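Local structure of uncharacterized protein (Acinetobacter baumannii, 4PUX) at residues 53-58 with 79-84; 73-79 with 90-96; 139-143 with 155-159. The protein is of unknown function but belongs to the DUF3237 family and folds as a single-chain, barrel-like antiparallel beta sheet. All blocks are in the same frame, centred on the assembly; numbering follows the deposited sequence.

Contact 1: residues 53-58 with 79-84; sequences LKGRIL and YLLETD. With EDO (1,2-ethanediol), chain B; EDO (1,2-ethanediol), chain D.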
loop_
_atom_site.group_PDB
_atom_site.type_symbol
_atom_site.label_atom_id
_atom_site.label_comp_id
_atom_site.label_asym_id
_atom_site.label_seq_id
_atom_site.Cartn_x
_atom_site.Cartn_y
_atom_site.Cartn_z
ATOM N N LEU A 53 1.190 7.500 -15.767
ATOM C CA LEU A 53 0.339 6.373 -15.333
ATOM C C LEU A 53 -0.955 6.893 -14.697
ATOM O O LEU A 53 -0.931 7.560 -13.654
ATOM C CB LEU A 53 1.086 5.521 -14.307
ATOM C CG LEU A 53 0.385 4.239 -13.856
ATOM C CD1 LEU A 53 0.250 3.207 -14.983
ATOM C CD2 LEU A 53 1.065 3.605 -12.635
ATOM N N LYS A 54 -2.084 6.590 -15.372
ATOM C CA LYS A 54 -3.404 7.104 -14.968
ATOM C C LYS A 54 -4.435 6.012 -15.236
ATOM O O LYS A 54 -4.334 5.298 -16.228
ATOM C CB LYS A 54 -3.790 8.334 -15.836
ATOM C CG LYS A 54 -2.872 9.550 -15.762
ATOM C CD LYS A 54 -3.332 10.646 -16.739
ATOM C CE LYS A 54 -2.450 11.925 -16.592
ATOM N NZ LYS A 54 -1.082 11.676 -17.053
ATOM N N GLY A 55 -5.446 5.918 -14.382
ATOM C CA GLY A 55 -6.520 4.945 -14.556
ATOM C C GLY A 55 -7.313 4.646 -13.298
ATOM O O GLY A 55 -7.404 5.485 -12.386
ATOM N N ARG A 56 -7.906 3.456 -13.266
ATOM C CA ARG A 56 -8.766 3.035 -12.162
ATOM C C ARG A 56 -8.379 1.643 -11.643
ATOM O O ARG A 56 -7.729 0.829 -12.344
ATOM C CB ARG A 56 -10.253 3.062 -12.541
ATOM C CG ARG A 56 -10.705 1.996 -13.507
ATOM C CD ARG A 56 -12.180 2.209 -13.887
ATOM N NE ARG A 56 -12.616 1.173 -14.826
ATOM C CZ ARG A 56 -13.752 0.505 -14.790
ATOM N NH1 ARG A 56 -14.703 0.833 -13.926
ATOM N NH2 ARG A 56 -13.987 -0.441 -15.713
ATOM N N ILE A 57 -8.751 1.406 -10.396
ATOM C CA ILE A 57 -8.605 0.120 -9.755
ATOM C C ILE A 57 -9.913 -0.621 -9.956
ATOM O O ILE A 57 -10.981 -0.087 -9.701
ATOM C CB ILE A 57 -8.250 0.287 -8.242
ATOM C CG1 ILE A 57 -6.889 0.976 -8.101
ATOM C CG2 ILE A 57 -8.282 -1.034 -7.471
ATOM C CD1 ILE A 57 -6.623 1.542 -6.718
ATOM N N LEU A 58 -9.807 -1.893 -10.327
ATOM C CA LEU A 58 -10.994 -2.729 -10.580
ATOM C C LEU A 58 -11.515 -3.351 -9.259
ATOM O O LEU A 58 -10.847 -3.278 -8.211
ATOM C CB LEU A 58 -10.685 -3.786 -11.667
ATOM C CG LEU A 58 -10.242 -3.203 -13.004
ATOM C CD1 LEU A 58 -10.021 -4.352 -14.004
ATOM C CD2 LEU A 58 -11.270 -2.207 -13.576
ATOM N N TYR A 79 -4.251 -6.957 -6.242
ATOM C CA TYR A 79 -5.309 -6.239 -6.913
ATOM C C TYR A 79 -4.961 -5.898 -8.338
ATOM O O TYR A 79 -3.931 -6.397 -8.871
ATOM C CB TYR A 79 -5.812 -5.068 -6.079
ATOM C CG TYR A 79 -4.868 -3.965 -5.609
ATOM C CD1 TYR A 79 -3.938 -4.177 -4.595
ATOM C CD2 TYR A 79 -5.071 -2.645 -6.022
ATOM C CE1 TYR A 79 -3.195 -3.127 -4.059
ATOM C CE2 TYR A 79 -4.345 -1.600 -5.500
ATOM C CZ TYR A 79 -3.453 -1.813 -4.483
ATOM O OH TYR A 79 -2.792 -0.743 -3.919
ATOM N N LEU A 80 -5.824 -5.125 -9.022
ATOM C CA LEU A 80 -5.807 -5.050 -10.496
ATOM C C LEU A 80 -6.106 -3.648 -11.013
ATOM O O LEU A 80 -7.086 -3.034 -10.585
ATOM C CB LEU A 80 -6.749 -6.093 -11.080
ATOM C CG LEU A 80 -6.803 -6.240 -12.587
ATOM C CD1 LEU A 80 -5.429 -6.646 -13.156
ATOM C CD2 LEU A 80 -7.834 -7.297 -12.966
ATOM N N LEU A 81 -5.186 -3.117 -11.813
ATOM C CA LEU A 81 -5.277 -1.765 -12.393
ATOM C C LEU A 81 -5.731 -1.840 -13.848
ATOM O O LEU A 81 -5.269 -2.738 -14.604
ATOM C CB LEU A 81 -3.923 -1.068 -12.337
ATOM C CG LEU A 81 -3.134 -1.148 -11.021
ATOM C CD1 LEU A 81 -1.847 -0.369 -11.118
ATOM C CD2 LEU A 81 -3.997 -0.684 -9.837
ATOM N N GLU A 82 -6.525 -0.869 -14.259
ATOM C CA GLU A 82 -6.896 -0.641 -15.660
ATOM C C GLU A 82 -6.504 0.792 -16.022
ATOM O O GLU A 82 -7.051 1.747 -15.490
ATOM C CB GLU A 82 -8.375 -0.886 -15.937
ATOM C CG GLU A 82 -8.765 -0.667 -17.402
ATOM C CD GLU A 82 -10.265 -0.769 -17.705
ATOM O OE1 GLU A 82 -11.076 -0.306 -16.899
ATOM O OE2 GLU A 82 -10.637 -1.193 -18.839
ATOM N N THR A 83 -5.494 0.943 -16.895
ATOM C CA THR A 83 -5.082 2.282 -17.267
ATOM C C THR A 83 -6.139 2.971 -18.140
ATOM O O THR A 83 -7.021 2.326 -18.731
ATOM C CB THR A 83 -3.711 2.293 -18.051
ATOM O OG1 THR A 83 -3.893 1.661 -19.331
ATOM C CG2 THR A 83 -2.656 1.614 -17.207
ATOM N N ASP A 84 -6.032 4.294 -18.215
ATOM C CA ASP A 84 -6.923 5.088 -19.058
ATOM C C ASP A 84 -6.968 4.624 -20.523
ATOM O O ASP A 84 -8.015 4.678 -21.147
ATOM C CB ASP A 84 -6.636 6.602 -18.914
ATOM C CG ASP A 84 -5.208 7.023 -19.329
ATOM O OD1 ASP A 84 -4.333 6.174 -19.608
ATOM O OD2 ASP A 84 -5.002 8.276 -19.384
HETATM C C1 EDO B . -10.112 3.885 -16.732
HETATM O O1 EDO B . -11.177 2.929 -16.922
HETATM C C2 EDO B . -10.655 5.314 -16.954
HETATM O O2 EDO B . -9.564 6.260 -16.906
HETATM C C1 EDO D . -1.177 -1.075 0.300
HETATM O O1 EDO D . -1.729 -1.659 1.359
HETATM C C2 EDO D . -1.907 -1.364 -0.995
HETATM O O2 EDO D . -3.229 -0.874 -1.102
HETATM O O HOH W 1 -1.778 6.033 -18.261
HETATM O O HOH W 2 -8.455 -4.611 -8.014
#
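Arg56 turns its CG to lie between its own N and carbonyl carbon (chi1 71°) and Glu82 holds CG opposite its N (chi1 -179°); the two extended chains then run side by side off one face. The guanidinium presents its NE edge to a single carboxylate oxygen: Arg56 NE lies 3.0 Å from Glu82 OE1, and Arg56 NH2 donates to the same atom at 3.1 Å. OE1 sits almost in the guanidinium plane, the two flat groups 32° apart. Leu58 CD2 covers one guanidinium face near its rim, Leu58 CD1 packs on Leu80 CD2 at 3.8 Å, and O1 of an ethanediol, probably from the crystallisation liquor, makes a weak hydrogen bond to Glu82 OE1.

On the opposite face, Ile57 and Leu81 run alongside each other, Ile57 CG1 meeting Leu81 CD2 at 3.8 Å, while Ile57 CG2 touches the Tyr79 ring at CD2. Phe48 of strand 36-49 and Val20 of strand 12-21 add to this apolar layer.

Arg56 and Glu82 also exchange both backbone bonds. Next to them Gly55 comes within 4.1 Å of Thr83, CA to CA. At the next pair, Asp84 N donates to Lys54 O, and a water joins Lys54 N to Asp84 OD1. A salt bridge with two partly exposed leucines on one side, and a buried apolar layer on the other, fit the two-faced antiparallel pairing of a beta-barrel wall.

Contact 2: residues 73-79 with 90-96; sequences AIIDTRY and YLQTKGY. With EDO (1,2-ethanediol), chain D.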
loop_
_atom_site.group_PDB
_atom_site.type_symbol
_atom_site.label_atom_id
_atom_site.label_comp_id
_atom_site.label_asym_id
_atom_site.label_seq_id
_atom_site.Cartn_x
_atom_site.Cartn_y
_atom_site.Cartn_z
ATOM N N ALA A 73 0.492 -3.984 11.907
ATOM C CA ALA A 73 -0.178 -4.632 10.769
ATOM C C ALA A 73 0.831 -4.938 9.662
ATOM O O ALA A 73 1.621 -4.087 9.275
ATOM C CB ALA A 73 -1.287 -3.757 10.206
ATOM N N ILE A 74 0.762 -6.169 9.158
ATOM C CA ILE A 74 1.594 -6.642 8.057
ATOM C C ILE A 74 0.668 -6.699 6.834
ATOM O O ILE A 74 -0.373 -7.406 6.869
ATOM C CB ILE A 74 2.154 -8.047 8.349
ATOM C CG1 ILE A 74 2.885 -8.043 9.704
ATOM C CG2 ILE A 74 3.108 -8.510 7.234
ATOM C CD1 ILE A 74 3.340 -9.401 10.155
ATOM N N ILE A 75 1.030 -5.961 5.778
ATOM C CA ILE A 75 0.207 -5.792 4.577
ATOM C C ILE A 75 0.657 -6.801 3.525
ATOM O O ILE A 75 1.858 -6.948 3.267
ATOM C CB ILE A 75 0.439 -4.350 4.012
ATOM C CG1 ILE A 75 0.227 -3.208 5.050
ATOM C CG2 ILE A 75 -0.291 -4.128 2.715
ATOM C CD1 ILE A 75 -0.957 -3.197 5.721
ATOM N N ASP A 76 -0.322 -7.440 2.862
ATOM C CA ASP A 76 -0.048 -8.421 1.768
ATOM C C ASP A 76 -1.236 -8.419 0.791
ATOM O O ASP A 76 -2.294 -8.979 1.102
ATOM C CB ASP A 76 0.209 -9.824 2.322
ATOM C CG ASP A 76 0.762 -10.790 1.280
ATOM O OD1 ASP A 76 0.125 -10.956 0.219
ATOM O OD2 ASP A 76 1.816 -11.381 1.550
ATOM N N THR A 77 -1.110 -7.675 -0.298
ATOM C CA THR A 77 -2.215 -7.450 -1.213
ATOM C C THR A 77 -2.031 -8.082 -2.580
ATOM O O THR A 77 -0.908 -8.253 -3.086
ATOM C CB THR A 77 -2.508 -5.916 -1.453
ATOM O OG1 THR A 77 -1.464 -5.372 -2.261
ATOM C CG2 THR A 77 -2.620 -5.101 -0.108
ATOM N N ARG A 78 -3.172 -8.337 -3.235
ATOM C CA ARG A 78 -3.258 -8.602 -4.702
ATOM C C ARG A 78 -4.450 -7.798 -5.233
ATOM O O ARG A 78 -5.543 -7.932 -4.683
ATOM C CB ARG A 78 -3.475 -10.082 -5.003
ATOM C CG ARG A 78 -2.352 -10.963 -4.531
ATOM C CD ARG A 78 -2.536 -12.438 -4.934
ATOM N NE ARG A 78 -1.422 -13.249 -4.420
ATOM C CZ ARG A 78 -1.292 -14.568 -4.608
ATOM N NH1 ARG A 78 -2.265 -15.259 -5.218
ATOM N NH2 ARG A 78 -0.208 -15.205 -4.149
ATOM N N TYR A 79 -4.251 -6.957 -6.242
ATOM C CA TYR A 79 -5.309 -6.239 -6.913
ATOM C C TYR A 79 -4.961 -5.898 -8.338
ATOM O O TYR A 79 -3.931 -6.397 -8.871
ATOM C CB TYR A 79 -5.812 -5.068 -6.079
ATOM C CG TYR A 79 -4.868 -3.965 -5.609
ATOM C CD1 TYR A 79 -3.938 -4.177 -4.595
ATOM C CD2 TYR A 79 -5.071 -2.645 -6.022
ATOM C CE1 TYR A 79 -3.195 -3.127 -4.059
ATOM C CE2 TYR A 79 -4.345 -1.600 -5.500
ATOM C CZ TYR A 79 -3.453 -1.813 -4.483
ATOM O OH TYR A 79 -2.792 -0.743 -3.919
ATOM N N TYR A 90 -1.442 -6.170 -13.017
ATOM C CA TYR A 90 -1.582 -6.914 -11.741
ATOM C C TYR A 90 -0.591 -6.345 -10.720
ATOM O O TYR A 90 0.612 -6.241 -11.014
ATOM C CB TYR A 90 -1.343 -8.417 -12.002
ATOM C CG TYR A 90 -1.054 -9.282 -10.785
ATOM C CD1 TYR A 90 -1.781 -9.143 -9.579
ATOM C CD2 TYR A 90 -0.150 -10.339 -10.895
ATOM C CE1 TYR A 90 -1.482 -9.948 -8.467
ATOM C CE2 TYR A 90 0.143 -11.164 -9.805
ATOM C CZ TYR A 90 -0.585 -11.012 -8.618
ATOM O OH TYR A 90 -0.339 -11.776 -7.494
ATOM N N LEU A 91 -1.111 -5.860 -9.586
ATOM C CA LEU A 91 -0.309 -5.226 -8.550
ATOM C C LEU A 91 -0.324 -6.084 -7.266
ATOM O O LEU A 91 -1.413 -6.511 -6.797
ATOM C CB LEU A 91 -0.873 -3.793 -8.276
ATOM C CG LEU A 91 -0.196 -2.983 -7.153
ATOM C CD1 LEU A 91 1.273 -2.797 -7.396
ATOM C CD2 LEU A 91 -0.903 -1.623 -6.976
ATOM N N GLN A 92 0.855 -6.206 -6.653
ATOM C CA GLN A 92 1.065 -6.784 -5.312
ATOM C C GLN A 92 1.773 -5.726 -4.452
ATOM O O GLN A 92 2.793 -5.178 -4.872
ATOM C CB GLN A 92 1.925 -8.047 -5.369
ATOM C CG GLN A 92 1.292 -9.198 -6.145
ATOM C CD GLN A 92 2.291 -10.264 -6.540
ATOM O OE1 GLN A 92 2.883 -10.230 -7.665
ATOM N NE2 GLN A 92 2.610 -11.110 -5.604
ATOM N N THR A 93 1.240 -5.452 -3.254
ATOM C CA THR A 93 1.935 -4.598 -2.296
ATOM C C THR A 93 2.172 -5.388 -0.992
ATOM O O THR A 93 1.404 -6.284 -0.614
ATOM C CB THR A 93 1.198 -3.269 -2.000
ATOM O OG1 THR A 93 0.029 -3.530 -1.212
ATOM C CG2 THR A 93 0.776 -2.551 -3.296
ATOM N N LYS A 94 3.245 -5.024 -0.322
ATOM C CA LYS A 94 3.675 -5.586 0.960
ATOM C C LYS A 94 4.242 -4.459 1.816
ATOM O O LYS A 94 4.814 -3.504 1.299
ATOM C CB LYS A 94 4.720 -6.685 0.757
ATOM C CG LYS A 94 4.152 -7.976 0.077
ATOM C CD LYS A 94 5.193 -8.974 -0.193
ATOM C CE LYS A 94 4.603 -10.282 -0.716
ATOM N NZ LYS A 94 4.038 -10.148 -2.109
ATOM N N GLY A 95 4.096 -4.572 3.123
ATOM C CA GLY A 95 4.693 -3.586 4.001
ATOM C C GLY A 95 4.117 -3.600 5.405
ATOM O O GLY A 95 3.625 -4.637 5.858
ATOM N N TYR A 96 4.199 -2.443 6.078
ATOM C CA TYR A 96 3.910 -2.345 7.513
ATOM C C TYR A 96 3.123 -1.096 7.830
ATOM O O TYR A 96 3.374 -0.015 7.225
ATOM C CB TYR A 96 5.212 -2.291 8.356
ATOM C CG TYR A 96 6.155 -3.457 8.165
ATOM C CD1 TYR A 96 5.771 -4.752 8.546
ATOM C CD2 TYR A 96 7.424 -3.278 7.601
ATOM C CE1 TYR A 96 6.642 -5.825 8.394
ATOM C CE2 TYR A 96 8.298 -4.346 7.413
ATOM C CZ TYR A 96 7.918 -5.614 7.831
ATOM O OH TYR A 96 8.770 -6.694 7.658
HETATM C C1 EDO D . -1.177 -1.075 0.300
HETATM O O1 EDO D . -1.729 -1.659 1.359
HETATM C C2 EDO D . -1.907 -1.364 -0.995
HETATM O O2 EDO D . -3.229 -0.874 -1.102
HETATM O O HOH W 3 1.165 -9.721 -2.001
HETATM O O HOH W 4 1.064 -12.059 -3.639
#
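The Tyr79 ring carries Leu91 on one face: Leu91 CD2 stands 4.0 Å from the ring centroid and 29° off the normal, a CH-pi contact, and Thr77 OG1 of the same strand lies at the ring edge. Tyr90 offers its own edge to the other strand, with Tyr79 O and Arg78 CB near the ring plane, while its OH comes 3.4 Å from Arg78 CD. The Arg78 guanidinium stands nearly upright to that ring, and at its edge a water accepts from both Arg78 NE and Gln92 NE2, tying the two side chains together.

On the face shared with Tyr79, Thr77 and Thr93 both set OG1 between N and carbonyl carbon (chi1 72° in each). Their hydroxyls meet at a short 2.6 Å, OG1 to OG1, a hydrogen bond in a buried place. Tyr79 OH bonds both Tyr154 OH and O2 of an ethanediol that also lies against Ile75 CG2.

Asp76 and Lys94 share the face of Arg78 and lie side by side, pointing the same way. Asp76 OD2 and Lys94 NZ stay 4.5 Å apart, beyond a salt bridge, but one water links Lys94 NZ to Asp76 OD1 and Thr77 O.

Backbone bonds are uneven: Ile75 N to Gly95 O is 2.9 Å and straight, whereas the return bond from Gly95 N to Ile75 O is longer, at 3.3 Å, and bent. A largely polar face carrying Asp76, Arg78, Gln92 and Lys94, and a buried face of Ile75, Thr77, Tyr79, Leu91 and Thr93, mark a long antiparallel hairpin in the wall of a beta barrel, its inner face lining the ethanediol site.

Contact 3: residues 139-143 with 155-159; sequences TVAVG and DAYTL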
loop_
_atom_site.group_PDB
_atom_site.type_symbol
_atom_site.label_atom_id
_atom_site.label_comp_id
_atom_site.label_asym_id
_atom_site.label_seq_id
_atom_site.Cartn_x
_atom_site.Cartn_y
_atom_site.Cartn_z
ATOM N N THR A 139 11.231 -2.806 -12.441
ATOM C CA THR A 139 11.591 -1.598 -11.691
ATOM C C THR A 139 11.086 -1.734 -10.248
ATOM O O THR A 139 9.957 -2.166 -10.029
ATOM C CB THR A 139 10.954 -0.360 -12.365
ATOM O OG1 THR A 139 11.374 -0.291 -13.731
ATOM C CG2 THR A 139 11.345 0.928 -11.656
ATOM N N VAL A 140 11.967 -1.464 -9.271
ATOM C CA VAL A 140 11.584 -1.494 -7.870
ATOM C C VAL A 140 10.753 -0.227 -7.556
ATOM O O VAL A 140 11.019 0.847 -8.096
ATOM C CB VAL A 140 12.840 -1.642 -6.923
ATOM C CG1 VAL A 140 12.489 -1.491 -5.475
ATOM C CG2 VAL A 140 13.527 -2.970 -7.202
ATOM N N ALA A 141 9.733 -0.363 -6.705
ATOM C CA ALA A 141 8.848 0.753 -6.364
ATOM C C ALA A 141 8.348 0.669 -4.932
ATOM O O ALA A 141 8.273 -0.413 -4.357
ATOM C CB ALA A 141 7.657 0.787 -7.352
ATOM N N VAL A 142 8.046 1.842 -4.353
ATOM C CA VAL A 142 7.637 1.997 -2.974
ATOM C C VAL A 142 6.512 3.028 -2.848
ATOM O O VAL A 142 6.265 3.813 -3.749
ATOM C CB VAL A 142 8.802 2.435 -2.060
ATOM C CG1 VAL A 142 9.885 1.355 -2.052
ATOM C CG2 VAL A 142 9.383 3.773 -2.500
ATOM N N GLY A 143 5.792 2.962 -1.757
ATOM C CA GLY A 143 4.704 3.881 -1.455
ATOM C C GLY A 143 4.693 4.394 -0.035
ATOM O O GLY A 143 5.111 3.697 0.890
ATOM N N ASP A 155 1.148 7.792 -2.083
ATOM C CA ASP A 155 2.016 8.291 -3.144
ATOM C C ASP A 155 3.015 7.180 -3.533
ATOM O O ASP A 155 3.761 6.681 -2.673
ATOM C CB ASP A 155 2.805 9.519 -2.665
ATOM C CG ASP A 155 1.933 10.725 -2.375
ATOM O OD1 ASP A 155 0.855 10.882 -2.985
ATOM O OD2 ASP A 155 2.343 11.536 -1.531
ATOM N N ALA A 156 2.957 6.749 -4.777
ATOM C CA ALA A 156 3.865 5.750 -5.339
ATOM C C ALA A 156 5.059 6.391 -6.039
ATOM O O ALA A 156 4.898 7.412 -6.736
ATOM C CB ALA A 156 3.132 4.861 -6.307
ATOM N N TYR A 157 6.222 5.767 -5.873
ATOM C CA TYR A 157 7.500 6.181 -6.483
ATOM C C TYR A 157 8.228 4.965 -7.053
ATOM O O TYR A 157 8.186 3.882 -6.451
ATOM C CB TYR A 157 8.427 6.828 -5.445
ATOM C CG TYR A 157 7.817 7.993 -4.679
ATOM C CD1 TYR A 157 6.968 7.782 -3.583
ATOM C CD2 TYR A 157 8.120 9.328 -5.031
ATOM C CE1 TYR A 157 6.424 8.835 -2.900
ATOM C CE2 TYR A 157 7.570 10.385 -4.331
ATOM C CZ TYR A 157 6.742 10.141 -3.267
ATOM O OH TYR A 157 6.217 11.198 -2.558
ATOM N N THR A 158 8.945 5.158 -8.174
ATOM C CA THR A 158 9.899 4.167 -8.640
ATOM C C THR A 158 11.307 4.563 -8.165
ATOM O O THR A 158 11.606 5.747 -8.007
ATOM C CB THR A 158 9.859 3.949 -10.155
ATOM O OG1 THR A 158 10.091 5.191 -10.833
ATOM C CG2 THR A 158 8.521 3.347 -10.581
ATOM N N LEU A 159 12.151 3.554 -7.977
ATOM C CA LEU A 159 13.592 3.777 -7.768
ATOM C C LEU A 159 14.275 3.901 -9.128
ATOM O O LEU A 159 14.151 3.008 -9.984
ATOM C CB LEU A 159 14.231 2.636 -6.978
ATOM C CG LEU A 159 14.074 2.689 -5.471
ATOM C CD1 LEU A 159 12.641 2.560 -5.004
ATOM C CD2 LEU A 159 14.931 1.617 -4.817
#
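Val142 and Tyr157 exchange a reciprocal pair of backbone hydrogen bonds: Val142 N reaches Tyr157 O at 2.9 Å, and Tyr157 N returns to Val142 O at the same length. Toward the chain end Leu159 N donates to Val140 O in a nearly straight bond (175° at the hydrogen), so the pairing already begins at Val140, one residue before strand 141-147.

Weaker CA-H...O contacts fill the intervals. Gly143 CA approaches Asp155 O at 3.2 Å, while Val140 O and Val142 O, besides their N-H donors, receive the CA-H groups of Thr158 and Ala156.

Apolar contacts divide between the two faces. A chi1 of -57° sets Thr139 OG1 beside its backbone N and puts CG2 anti to that N; the methyl meets Thr158 CB at 3.7 Å, the two side chains crossing at a slant, whereas Thr139 OG1 is held by Trp135 O. On the face of Val142 and Tyr157, both Leu159 methyls pack on Val140 CG1, CD2 at 4.0 Å, and Leu159 CD1 also reaches Val142 CG1 at 4.2 Å. The Tyr157 ring turns an edge to Val142 O. Ala141 and Ala156 share the other face, which is buried against Met124 of strand 118-127 and also meets Phe126 and Phe18.

No salt bridge or side-chain hydrogen bond joins the two segments. The pairing therefore rests on main-chain bonds and small aliphatic contacts, consistent with a register set largely by the main chain.

How the contacts relate
All three contacts are antiparallel pairings in one curled sheet, and each is partly buried. Contacts 1 and 2 share Tyr79 and strand 73-83, whose two edges they pair with strands 54-67 and 88-99; Leu80 CD1 touches Tyr90 N where they meet, and both reach the same ethanediol. Contact 3 lies on a separate hairpin, with nearest atoms about 7 Å from either of the others. Contact 2 is nearest the centre of the chain and alone pairs buried hydroxyls, with waters linking its charged outer groups. Contact 1, farthest from the centre, has a direct surface salt bridge, while contact 3 has neither a salt bridge nor a side-chain hydrogen bond between its segments and relies on backbone and aliphatic packing.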